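Local coordinates for protein gamma-glutamyltranspeptidase (Streptomyces lincolnensis, PDB 6J3A) that probably acts as an Ntn-hydrolase-type transferase on gamma-glutamyl or related amide bonds, at residues Ala190-Lys193 and Arg194-Ala197; Tyr301-Leu304 and Leu305-Cys309; Ala83-Val87 and Ala88-Gly92. All coordinates share one frame; numbering follows the deposited sequence.

Interaction 1 of 3, residues Ala190-Lys193 and Arg194-Ala197; sequences ATWK and RLLA
Ala-190 O accepts from Arg-194 N at 2.9 Å, the first of four successive i to i+4 bonds that run through this turn of the alpha-helix 186-200, an amphipathic helix with one side packed on its neighbours. Arg-194 CB lies against the same Ala-190 carbonyl, while its chain runs extended from CG to NE. Thr-191 receives Leu-195 N on its carbonyl; its hydroxyl is engaged away from this pair, with Leu-452 O and with Thr-187 O one turn back. Trp-192 makes the main side-chain contact. Its CG stands beside the backbone N and anti to the carbonyl carbon (chi1 -60°), whereas in Leu-195 CG is anti to the backbone N (chi1 -165°), and the two side chains run alongside each other in the same direction. Leu-195 CD1 thereby meets the edge of the indole, near the ring plane, on its six-membered side, 3.4 Å from Trp-192 CE3 and 3.6 Å from Trp-192 CZ3. The indole also reaches Leu-131 and Val-135 of helix 127-140 and meets Phe-45 edge-to-face, and Leu-195 rests on Ala-212 and Ile-221, which places this side of the helix in a buried layer between helices. The Trp-192 carbonyl takes the straightest of the four bonds, from Leu-196 N, with an N-H...O angle of 170°, and Leu-196 CG sits 3.2 Å from that same Trp-192 O. Lys-193 leaves on the exposed side, its extended chain ending in a salt bridge with Glu-139. Its carbonyl oxygen, Lys-193 O, accepts from Ala-197 N at 2.8 Å, with Ala-197 CB 3.4 Å from the same oxygen.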
ATOM      1  N   ALA A 190      25.302  -8.590  14.076  1.00 31.78           N
ATOM      2  CA  ALA A 190      26.767  -8.636  14.308  1.00 32.42           C
ATOM      3  C   ALA A 190      27.561  -9.216  13.120  1.00 32.91           C
ATOM      4  O   ALA A 190      28.679  -8.759  12.799  1.00 31.65           O
ATOM      5  CB  ALA A 190      27.075  -9.426  15.571  1.00 31.78           C
ATOM      6  N   THR A 191      26.956 -10.214  12.478  1.00 32.92           N
ATOM      7  CA  THR A 191      27.548 -10.918  11.346  1.00 33.41           C
ATOM      8  C   THR A 191      27.760 -10.015  10.127  1.00 33.73           C
ATOM      9  O   THR A 191      28.831 -10.066   9.504  1.00 33.42           O
ATOM     10  CB  THR A 191      26.689 -12.141  10.951  1.00 33.73           C
ATOM     11  OG1 THR A 191      26.554 -13.008  12.080  1.00 32.13           O
ATOM     12  CG2 THR A 191      27.320 -12.933   9.786  1.00 34.31           C
ATOM     13  N   TRP A 192      26.751  -9.217   9.771  1.00 33.02           N
ATOM     14  CA  TRP A 192      26.909  -8.254   8.665  1.00 32.90           C
ATOM     15  C   TRP A 192      27.858  -7.118   9.050  1.00 33.47           C
ATOM     16  O   TRP A 192      28.610  -6.627   8.215  1.00 33.29           O
ATOM     17  CB  TRP A 192      25.568  -7.675   8.178  1.00 31.43           C
ATOM     18  CG  TRP A 192      24.552  -8.665   7.659  1.00 30.68           C
ATOM     19  CD1 TRP A 192      23.197  -8.592   7.820  1.00 30.34           C
ATOM     20  CD2 TRP A 192      24.795  -9.856   6.894  1.00 29.98           C
ATOM     21  NE1 TRP A 192      22.582  -9.659   7.209  1.00 29.77           N
ATOM     22  CE2 TRP A 192      23.539 -10.452   6.639  1.00 30.11           C
ATOM     23  CE3 TRP A 192      25.946 -10.486   6.412  1.00 29.47           C
ATOM     24  CZ2 TRP A 192      23.408 -11.635   5.929  1.00 30.20           C
ATOM     25  CZ3 TRP A 192      25.815 -11.653   5.700  1.00 29.80           C
ATOM     26  CH2 TRP A 192      24.556 -12.218   5.462  1.00 30.49           C
ATOM     27  N   LYS A 193      27.816  -6.702  10.307  1.00 34.76           N
ATOM     28  CA  LYS A 193      28.714  -5.654  10.769  1.00 38.56           C
ATOM     29  C   LYS A 193      30.168  -6.077  10.637  1.00 38.88           C
ATOM     30  O   LYS A 193      30.997  -5.317  10.139  1.00 37.05           O
ATOM     31  CB  LYS A 193      28.412  -5.266  12.212  1.00 40.42           C
ATOM     32  CG  LYS A 193      27.215  -4.348  12.360  1.00 42.49           C
ATOM     33  CD  LYS A 193      27.228  -3.740  13.746  1.00 44.83           C
ATOM     34  CE  LYS A 193      25.940  -3.026  14.090  1.00 46.00           C
ATOM     35  NZ  LYS A 193      25.901  -2.849  15.567  1.00 47.32           N
ATOM     36  N   ARG A 194      30.467  -7.293  11.080  1.00 40.89           N
ATOM     37  CA  ARG A 194      31.816  -7.821  10.970  1.00 42.79           C
ATOM     38  C   ARG A 194      32.221  -7.923   9.498  1.00 41.35           C
ATOM     39  O   ARG A 194      33.292  -7.444   9.102  1.00 40.52           O
ATOM     40  CB  ARG A 194      31.930  -9.185  11.650  1.00 45.64           C
ATOM     41  CG  ARG A 194      33.374  -9.664  11.729  1.00 48.75           C
ATOM     42  CD  ARG A 194      33.526 -11.006  12.418  1.00 50.94           C
ATOM     43  NE  ARG A 194      34.837 -11.599  12.138  1.00 51.54           N
ATOM     44  CZ  ARG A 194      35.255 -12.776  12.602  1.00 50.26           C
ATOM     45  NH1 ARG A 194      34.469 -13.517  13.386  1.00 49.50           N
ATOM     46  NH2 ARG A 194      36.468 -13.216  12.280  1.00 49.26           N
ATOM     47  N   LEU A 195      31.348  -8.542   8.705  1.00 39.53           N
ATOM     48  CA  LEU A 195      31.510  -8.630   7.253  1.00 39.68           C
ATOM     49  C   LEU A 195      31.945  -7.282   6.696  1.00 38.88           C
ATOM     50  O   LEU A 195      32.998  -7.177   6.070  1.00 38.09           O
ATOM     51  CB  LEU A 195      30.200  -9.077   6.591  1.00 40.22           C
ATOM     52  CG  LEU A 195      30.250  -9.560   5.143  1.00 40.92           C
ATOM     53  CD1 LEU A 195      28.964 -10.288   4.787  1.00 41.68           C
ATOM     54  CD2 LEU A 195      30.444  -8.425   4.159  1.00 41.56           C
ATOM     55  N   LEU A 196      31.136  -6.258   6.960  1.00 38.10           N
ATOM     56  CA  LEU A 196      31.415  -4.903   6.504  1.00 38.57           C
ATOM     57  C   LEU A 196      32.727  -4.341   7.036  1.00 37.92           C
ATOM     58  O   LEU A 196      33.474  -3.712   6.292  1.00 37.21           O
ATOM     59  CB  LEU A 196      30.290  -3.968   6.919  1.00 38.94           C
ATOM     60  CG  LEU A 196      28.942  -4.151   6.234  1.00 39.49           C
ATOM     61  CD1 LEU A 196      27.922  -3.280   6.955  1.00 39.96           C
ATOM     62  CD2 LEU A 196      29.018  -3.780   4.761  1.00 39.39           C
ATOM     63  N   ALA A 197      32.992  -4.550   8.322  1.00 38.76           N
ATOM     64  CA  ALA A 197      34.226  -4.050   8.934  1.00 41.34           C
ATOM     65  C   ALA A 197      35.455  -4.565   8.184  1.00 43.24           C
ATOM     66  O   ALA A 197      36.320  -3.778   7.777  1.00 42.62           O
ATOM     67  CB  ALA A 197      34.301  -4.432  10.406  1.00 40.81           C
TER

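Interaction 2 of 3, residues Tyr301-Leu304 and Leu305-Cys309; sequences YVHL and LVEGC
Leu-305 lays its CD1 methyl over one face of the Tyr-301 ring, 4.0 Å from the centroid and displaced toward the CZ side, a CH-pi contact in which CD1 is 3.7 Å from Tyr-301 CZ. The two torsions differ: Tyr-301 CG is anti to its backbone N (chi1 174°), while Leu-305 CG stands beside its own N (chi1 -64°), which brings CD1 over the ring. Two residues on, the same pattern recurs. Glu-307 CG sits over a face of the His-303 imidazole, 3.8 Å from His-303 CE1, with the carboxylate plane only 17° from that of the ring. The polar ends are held elsewhere: His-303 bonds to Gly-345 O and His-576 NE2, Glu-307 to Lys-310 and Ser-349 N, and these bonds should limit rotation of both groups. Val-302 and Val-306 lie side by side, Val-302 CG1 being 4.1 Å from Val-306 CG2. Tyr-301 and Leu-305 also pack on Trp-538 and Leu-515, whereas Val-302 and His-303 reach Leu-571. The i to i+4 spacing of these pairs, together with regular backbone bonds such as Glu-307 N to His-303 O (3.0 Å), is that of an alpha-helix, here the buried part of helix 299-319.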
ATOM      1  N   TYR A 301     -12.468 -22.221 -19.196  1.00 36.46           N
ATOM      2  CA  TYR A 301     -11.151 -21.569 -19.074  1.00 33.70           C
ATOM      3  C   TYR A 301     -10.317 -22.168 -17.950  1.00 32.81           C
ATOM      4  O   TYR A 301      -9.144 -22.444 -18.127  1.00 32.51           O
ATOM      5  CB  TYR A 301     -11.352 -20.075 -18.829  1.00 33.23           C
ATOM      6  CG  TYR A 301     -10.110 -19.228 -18.539  1.00 32.73           C
ATOM      7  CD1 TYR A 301      -9.313 -18.729 -19.572  1.00 31.46           C
ATOM      8  CD2 TYR A 301      -9.772 -18.877 -17.230  1.00 32.15           C
ATOM      9  CE1 TYR A 301      -8.211 -17.926 -19.308  1.00 30.61           C
ATOM     10  CE2 TYR A 301      -8.668 -18.077 -16.959  1.00 31.36           C
ATOM     11  CZ  TYR A 301      -7.893 -17.604 -18.000  1.00 31.07           C
ATOM     12  OH  TYR A 301      -6.797 -16.813 -17.723  1.00 31.68           O
ATOM     13  N   VAL A 302     -10.932 -22.354 -16.791  1.00 32.04           N
ATOM     14  CA  VAL A 302     -10.257 -22.961 -15.643  1.00 31.75           C
ATOM     15  C   VAL A 302      -9.861 -24.402 -15.943  1.00 31.65           C
ATOM     16  O   VAL A 302      -8.675 -24.737 -15.884  1.00 30.91           O
ATOM     17  CB  VAL A 302     -11.147 -22.905 -14.379  1.00 31.40           C
ATOM     18  CG1 VAL A 302     -10.580 -23.749 -13.239  1.00 31.80           C
ATOM     19  CG2 VAL A 302     -11.294 -21.471 -13.923  1.00 30.80           C
ATOM     20  N   HIS A 303     -10.865 -25.231 -16.250  1.00 32.13           N
ATOM     21  CA  HIS A 303     -10.674 -26.642 -16.652  1.00 33.09           C
ATOM     22  C   HIS A 303      -9.516 -26.820 -17.634  1.00 32.23           C
ATOM     23  O   HIS A 303      -8.614 -27.620 -17.405  1.00 31.11           O
ATOM     24  CB  HIS A 303     -11.956 -27.221 -17.285  1.00 34.07           C
ATOM     25  CG  HIS A 303     -11.790 -28.616 -17.807  1.00 34.51           C
ATOM     26  ND1 HIS A 303     -11.874 -29.726 -16.996  1.00 35.62           N
ATOM     27  CD2 HIS A 303     -11.506 -29.079 -19.047  1.00 35.36           C
ATOM     28  CE1 HIS A 303     -11.658 -30.813 -17.715  1.00 36.48           C
ATOM     29  NE2 HIS A 303     -11.430 -30.447 -18.963  1.00 36.01           N
ATOM     30  N   LEU A 304      -9.567 -26.060 -18.720  1.00 31.77           N
ATOM     31  CA  LEU A 304      -8.517 -26.064 -19.740  1.00 32.98           C
ATOM     32  C   LEU A 304      -7.121 -25.843 -19.165  1.00 32.50           C
ATOM     33  O   LEU A 304      -6.187 -26.550 -19.523  1.00 31.14           O
ATOM     34  CB  LEU A 304      -8.798 -24.997 -20.809  1.00 33.39           C
ATOM     35  CG  LEU A 304      -7.704 -24.820 -21.868  1.00 33.83           C
ATOM     36  CD1 LEU A 304      -7.639 -26.039 -22.779  1.00 33.95           C
ATOM     37  CD2 LEU A 304      -7.912 -23.554 -22.676  1.00 33.71           C
ATOM     38  N   LEU A 305      -6.996 -24.845 -18.295  1.00 33.23           N
ATOM     39  CA  LEU A 305      -5.728 -24.523 -17.646  1.00 33.52           C
ATOM     40  C   LEU A 305      -5.262 -25.562 -16.635  1.00 34.62           C
ATOM     41  O   LEU A 305      -4.055 -25.758 -16.475  1.00 33.38           O
ATOM     42  CB  LEU A 305      -5.813 -23.156 -16.967  1.00 33.27           C
ATOM     43  CG  LEU A 305      -6.026 -21.950 -17.891  1.00 33.63           C
ATOM     44  CD1 LEU A 305      -5.893 -20.643 -17.121  1.00 33.39           C
ATOM     45  CD2 LEU A 305      -5.087 -21.941 -19.086  1.00 34.03           C
ATOM     46  N   VAL A 306      -6.204 -26.202 -15.938  1.00 35.92           N
ATOM     47  CA  VAL A 306      -5.875 -27.225 -14.927  1.00 36.30           C
ATOM     48  C   VAL A 306      -5.278 -28.464 -15.615  1.00 35.62           C
ATOM     49  O   VAL A 306      -4.175 -28.923 -15.288  1.00 32.67           O
ATOM     50  CB  VAL A 306      -7.117 -27.580 -14.062  1.00 37.31           C
ATOM     51  CG1 VAL A 306      -6.882 -28.810 -13.180  1.00 37.82           C
ATOM     52  CG2 VAL A 306      -7.505 -26.390 -13.193  1.00 36.46           C
ATOM     53  N   GLU A 307      -6.014 -28.984 -16.585  1.00 35.37           N
ATOM     54  CA  GLU A 307      -5.550 -30.135 -17.352  1.00 35.21           C
ATOM     55  C   GLU A 307      -4.215 -29.852 -18.053  1.00 33.68           C
ATOM     56  O   GLU A 307      -3.311 -30.686 -18.036  1.00 33.77           O
ATOM     57  CB  GLU A 307      -6.626 -30.582 -18.353  1.00 34.92           C
ATOM     58  CG  GLU A 307      -7.912 -31.070 -17.696  1.00 34.50           C
ATOM     59  CD  GLU A 307      -7.632 -32.049 -16.584  1.00 35.23           C
ATOM     60  OE1 GLU A 307      -7.697 -31.635 -15.409  1.00 33.98           O
ATOM     61  OE2 GLU A 307      -7.295 -33.217 -16.895  1.00 36.15           O
ATOM     62  N   GLY A 308      -4.093 -28.671 -18.643  1.00 31.78           N
ATOM     63  CA  GLY A 308      -2.840 -28.247 -19.265  1.00 31.58           C
ATOM     64  C   GLY A 308      -1.688 -28.193 -18.275  1.00 31.59           C
ATOM     65  O   GLY A 308      -0.588 -28.656 -18.566  1.00 31.28           O
ATOM     66  N   CYS A 309      -1.956 -27.639 -17.094  1.00 32.75           N
ATOM     67  CA  CYS A 309      -0.988 -27.613 -15.997  1.00 32.08           C
ATOM     68  C   CYS A 309      -0.526 -29.013 -15.562  1.00 32.75           C
ATOM     69  O   CYS A 309       0.676 -29.237 -15.379  1.00 32.27           O
ATOM     70  CB  CYS A 309      -1.564 -26.862 -14.810  1.00 31.39           C
ATOM     71  SG  CYS A 309      -0.486 -26.884 -13.369  1.00 31.11           S
TER

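Interaction 3 of 3, residues Ala83-Val87 and Ala88-Gly92; sequences AGATV and AHYKG
Thr-86 OG1 takes the N-H of His-89 at 2.9 Å, a side-chain acceptor standing in for a carbonyl at the start of helix 87-92, directly after an inverse gamma turn. The hydroxyl is placed between the backbone N and the carbonyl carbon (chi1 64°), from where OG1 also lies 3.2 Å from His-89 CB; the two side chains cross at about a right angle. The Thr-86 carbonyl accepts from Tyr-90 N at 3.2 Å, and Val-87 O from Lys-91 N at 2.9 Å. Without the hydroxyl, as with an alanine here, the His-89 N-H would probably lose its capping partner and the first turn would be less firmly anchored. Ala-85 is the centre of the gamma turn, closed by a weak bond from Thr-86 N to Gly-84 O. Tyr-90 reaches back along this turn, its CE1 3.8 Å from Ala-85 CA, and its hydroxyl is tied to Leu-104 O. Val-87 and Lys-91 run alongside each other, Val-87 CG1 meeting Lys-91 CG at 4.1 Å. Thr-244 touches both Ala-85 and His-89, and Pro-475 touches Thr-86, so the entry to the helix packs against surrounding loops. The whole is a threonine N-cap after an inverse gamma turn, at a loop-to-helix junction.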
ATOM      1  N   ALA A  83      30.185 -32.077  -3.112  1.00 31.70           N
ATOM      2  CA  ALA A  83      31.013 -33.103  -3.746  1.00 30.80           C
ATOM      3  C   ALA A  83      30.777 -34.532  -3.205  1.00 31.78           C
ATOM      4  O   ALA A  83      30.843 -35.503  -3.971  1.00 32.85           O
ATOM      5  CB  ALA A  83      32.481 -32.716  -3.624  1.00 29.71           C
ATOM      6  N   GLY A  84      30.487 -34.652  -1.905  1.00 31.83           N
ATOM      7  CA  GLY A  84      30.192 -35.956  -1.265  1.00 31.37           C
ATOM      8  C   GLY A  84      28.722 -36.376  -1.161  1.00 30.84           C
ATOM      9  O   GLY A  84      28.391 -37.353  -0.471  1.00 28.60           O
ATOM     10  N   ALA A  85      27.842 -35.660  -1.854  1.00 30.70           N
ATOM     11  CA  ALA A  85      26.406 -35.857  -1.704  1.00 31.38           C
ATOM     12  C   ALA A  85      25.888 -36.773  -2.784  1.00 31.48           C
ATOM     13  O   ALA A  85      25.231 -36.321  -3.720  1.00 32.53           O
ATOM     14  CB  ALA A  85      25.682 -34.523  -1.747  1.00 32.05           C
ATOM     15  N   THR A  86      26.184 -38.062  -2.648  1.00 30.91           N
ATOM     16  CA  THR A  86      25.814 -39.043  -3.663  1.00 30.66           C
ATOM     17  C   THR A  86      24.546 -39.777  -3.264  1.00 31.35           C
ATOM     18  O   THR A  86      24.204 -39.854  -2.083  1.00 30.46           O
ATOM     19  CB  THR A  86      26.947 -40.053  -3.913  1.00 30.36           C
ATOM     20  OG1 THR A  86      27.191 -40.816  -2.727  1.00 30.22           O
ATOM     21  CG2 THR A  86      28.233 -39.327  -4.331  1.00 30.13           C
ATOM     22  N   VAL A  87      23.841 -40.303  -4.261  1.00 32.27           N
ATOM     23  CA  VAL A  87      22.721 -41.203  -4.007  1.00 33.58           C
ATOM     24  C   VAL A  87      23.190 -42.385  -3.170  1.00 35.64           C
ATOM     25  O   VAL A  87      22.470 -42.833  -2.282  1.00 37.77           O
ATOM     26  CB  VAL A  87      22.082 -41.726  -5.312  1.00 33.17           C
ATOM     27  CG1 VAL A  87      21.120 -42.888  -5.045  1.00 32.51           C
ATOM     28  CG2 VAL A  87      21.343 -40.597  -6.020  1.00 33.33           C
ATOM     29  N   ALA A  88      24.385 -42.887  -3.460  1.00 37.26           N
ATOM     30  CA  ALA A  88      24.934 -44.042  -2.741  1.00 38.85           C
ATOM     31  C   ALA A  88      25.090 -43.739  -1.251  1.00 39.10           C
ATOM     32  O   ALA A  88      24.599 -44.476  -0.392  1.00 40.13           O
ATOM     33  CB  ALA A  88      26.271 -44.456  -3.345  1.00 37.95           C
ATOM     34  N   HIS A  89      25.764 -42.635  -0.964  1.00 38.57           N
ATOM     35  CA  HIS A  89      26.005 -42.217   0.409  1.00 38.10           C
ATOM     36  C   HIS A  89      24.730 -42.007   1.243  1.00 36.43           C
ATOM     37  O   HIS A  89      24.679 -42.380   2.413  1.00 37.87           O
ATOM     38  CB  HIS A  89      26.831 -40.944   0.426  1.00 38.66           C
ATOM     39  CG  HIS A  89      27.193 -40.507   1.801  1.00 40.28           C
ATOM     40  ND1 HIS A  89      26.369 -39.707   2.560  1.00 40.21           N
ATOM     41  CD2 HIS A  89      28.264 -40.796   2.574  1.00 41.11           C
ATOM     42  CE1 HIS A  89      26.933 -39.498   3.733  1.00 40.67           C
ATOM     43  NE2 HIS A  89      28.083 -40.146   3.768  1.00 41.41           N
ATOM     44  N   TYR A  90      23.719 -41.403   0.638  1.00 34.22           N
ATOM     45  CA  TYR A  90      22.439 -41.140   1.316  1.00 33.21           C
ATOM     46  C   TYR A  90      21.677 -42.453   1.523  1.00 32.37           C
ATOM     47  O   TYR A  90      21.149 -42.719   2.607  1.00 31.67           O
ATOM     48  CB  TYR A  90      21.597 -40.119   0.517  1.00 32.72           C
ATOM     49  CG  TYR A  90      22.008 -38.663   0.723  1.00 31.70           C
ATOM     50  CD1 TYR A  90      23.342 -38.261   0.590  1.00 31.01           C
ATOM     51  CD2 TYR A  90      21.060 -37.682   1.050  1.00 31.09           C
ATOM     52  CE1 TYR A  90      23.717 -36.942   0.787  1.00 30.65           C
ATOM     53  CE2 TYR A  90      21.433 -36.355   1.247  1.00 29.99           C
ATOM     54  CZ  TYR A  90      22.764 -35.993   1.114  1.00 29.88           C
ATOM     55  OH  TYR A  90      23.173 -34.692   1.305  1.00 28.76           O
ATOM     56  N   LYS A  91      21.636 -43.270   0.476  1.00 32.97           N
ATOM     57  CA  LYS A  91      21.128 -44.638   0.567  1.00 33.69           C
ATOM     58  C   LYS A  91      21.827 -45.430   1.671  1.00 32.80           C
ATOM     59  O   LYS A  91      21.179 -46.209   2.387  1.00 31.51           O
ATOM     60  CB  LYS A  91      21.306 -45.379  -0.766  1.00 36.15           C
ATOM     61  CG  LYS A  91      20.208 -45.150  -1.795  1.00 37.47           C
ATOM     62  CD  LYS A  91      18.857 -45.543  -1.224  1.00 39.76           C
ATOM     63  CE  LYS A  91      17.962 -46.203  -2.248  1.00 41.83           C
ATOM     64  NZ  LYS A  91      16.615 -46.426  -1.657  1.00 43.32           N
ATOM     65  N   GLY A  92      23.139 -45.221   1.810  1.00 31.28           N
ATOM     66  CA  GLY A  92      23.926 -45.859   2.876  1.00 30.42           C
ATOM     67  C   GLY A  92      23.472 -45.512   4.292  1.00 30.21           C
ATOM     68  O   GLY A  92      23.694 -46.281   5.229  1.00 29.44           O
TER

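From the N terminus, interaction 3 comes first, where the loop after strand 73-77 turns into the short helix 87-92. Interaction 1 follows on helix 186-200, and interaction 2 last, on helix 299-319. Each joins adjacent segments, so none closes a long loop, and the three stand in series without nesting or crossing. The centres of interactions 1 and 2 are about 49 Å apart, on opposite sides of the chain's centre, and interaction 3 is about 35 Å from interaction 1 and 39 Å from interaction 2, centre to centre. Interaction 1 packs with helices 127-140, 205-217 and 220-229, interaction 2 with helices 506-519 and 565-573 and strand 538-540, and interaction 3 among loops.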